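Local coordinates for Dye-decolorizing peroxidase Tfu_3078 (Thermobifida fusca, PDB 5FW4), which is a secreted heme b peroxidase that uses hydrogen peroxide to oxidise anthraquinone dyes and, less readily, azo dyes and standard phenolic peroxidase substrates, at residues 106-109 with 110-113. Numbering follows the deposited sequence.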
loop_
_atom_site.group_PDB
_atom_site.type_symbol
_atom_site.label_atom_id
_atom_site.label_comp_id
_atom_site.label_asym_id
_atom_site.label_seq_id
_atom_site.Cartn_x
_atom_site.Cartn_y
_atom_site.Cartn_z
ATOM N N ALA A 106 -17.297 24.276 7.162
ATOM C CA ALA A 106 -15.974 24.566 6.615
ATOM C C ALA A 106 -15.404 23.300 5.952
ATOM O O ALA A 106 -15.012 23.319 4.791
ATOM C CB ALA A 106 -15.045 25.033 7.721
ATOM N N ALA A 107 -15.376 22.209 6.710
ATOM C CA ALA A 107 -14.832 20.933 6.218
ATOM C C ALA A 107 -15.489 20.600 4.921
ATOM O O ALA A 107 -14.805 20.397 3.940
ATOM C CB ALA A 107 -15.041 19.817 7.227
ATOM N N LEU A 108 -16.817 20.606 4.904
ATOM C CA LEU A 108 -17.569 20.087 3.742
ATOM C C LEU A 108 -17.412 21.002 2.527
ATOM O O LEU A 108 -17.269 20.545 1.413
ATOM C CB LEU A 108 -19.045 19.838 4.103
ATOM C CG LEU A 108 -19.337 18.655 5.034
ATOM C CD1 LEU A 108 -20.721 18.757 5.640
ATOM C CD2 LEU A 108 -19.221 17.331 4.289
ATOM N N ARG A 109 -17.425 22.317 2.746
ATOM C CA ARG A 109 -17.139 23.240 1.668
ATOM C C ARG A 109 -15.733 23.045 1.098
ATOM O O ARG A 109 -15.554 22.994 -0.119
ATOM C CB ARG A 109 -17.315 24.702 2.123
ATOM C CG ARG A 109 -17.342 25.652 0.937
ATOM C CD ARG A 109 -17.507 27.095 1.379
ATOM N NE ARG A 109 -18.878 27.433 1.755
ATOM C CZ ARG A 109 -19.847 27.806 0.910
ATOM N NH1 ARG A 109 -19.654 27.844 -0.403
ATOM N NH2 ARG A 109 -21.043 28.120 1.388
ATOM N N SER A 110 -14.720 22.951 1.945
ATOM C CA SER A 110 -13.345 22.872 1.441
ATOM C C SER A 110 -13.197 21.602 0.615
ATOM O O SER A 110 -12.596 21.565 -0.481
ATOM C CB SER A 110 -12.352 22.792 2.597
ATOM O OG SER A 110 -12.494 23.858 3.492
ATOM N N TRP A 111 -13.750 20.534 1.159
ATOM C CA TRP A 111 -13.629 19.257 0.458
ATOM C C TRP A 111 -14.350 19.277 -0.867
ATOM O O TRP A 111 -13.804 18.835 -1.876
ATOM C CB TRP A 111 -14.106 18.088 1.343
ATOM C CG TRP A 111 -13.164 17.710 2.461
ATOM C CD1 TRP A 111 -11.799 17.750 2.447
ATOM C CD2 TRP A 111 -13.529 17.141 3.718
ATOM N NE1 TRP A 111 -11.292 17.287 3.640
ATOM C CE2 TRP A 111 -12.341 16.919 4.442
ATOM C CE3 TRP A 111 -14.756 16.796 4.307
ATOM C CZ2 TRP A 111 -12.345 16.397 5.717
ATOM C CZ3 TRP A 111 -14.756 16.308 5.587
ATOM C CH2 TRP A 111 -13.565 16.089 6.272
ATOM N N THR A 112 -15.569 19.781 -0.883
ATOM C CA THR A 112 -16.339 19.855 -2.111
ATOM C C THR A 112 -15.576 20.628 -3.161
ATOM O O THR A 112 -15.454 20.192 -4.298
ATOM C CB THR A 112 -17.735 20.491 -1.899
ATOM O OG1 THR A 112 -18.534 19.676 -1.021
ATOM C CG2 THR A 112 -18.469 20.642 -3.248
ATOM N N GLU A 113 -15.060 21.784 -2.775
ATOM C CA GLU A 113 -14.385 22.647 -3.710
ATOM C C GLU A 113 -13.088 22.033 -4.197
ATOM O O GLU A 113 -12.755 22.149 -5.375
ATOM C CB GLU A 113 -14.175 24.042 -3.082
ATOM C CG GLU A 113 -15.492 24.742 -2.814
ATOM C CD GLU A 113 -15.353 26.156 -2.240
ATOM O OE1 GLU A 113 -14.224 26.693 -2.100
ATOM O OE2 GLU A 113 -16.409 26.736 -1.928
#
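Ala-107 and Trp-111, one helical turn apart, meet methyl to ring: CB of Ala-107 sits over the six-membered ring of Trp-111, 4.2 Å from its centroid and 21° off the normal, a CH-pi contact. On that face too lies Ala-107 O, 3.2 Å above the ring plane and offset toward the rim, while it accepts the i to i+4 bond from Trp-111 N. With its CG anti to the carbonyl carbon (chi1 -74°), Trp-111 lays the indole back along the preceding turn. Two carbonyls each carry a second, side-chain donor: Ser-110 OG bonds to Ala-106 O at 2.9 Å from above the carbonyl plane, and Thr-112 OG1 reaches Leu-108 O at 2.9 Å from the face opposite Thr-112 N. At the exposed side, Arg-109 NH1 and Glu-113 OE2 form a long salt bridge of 3.8 Å, their planar groups turned 74° apart.

All this belongs to helix 97-120, packed on the antiparallel sheet of the N-terminal ferredoxin-like half of the DyP peroxidase fold. There Phe-184 meets the indole edge-to-face, and Trp-111 NE1 donates to Leu-203 O. An alanine in place of Trp-111 would probably open a gap against Phe-184 and leave Leu-203 O without this donor. Thr-112 OG1 additionally pairs with Leu-423 N, tying the helix to the C-terminal region.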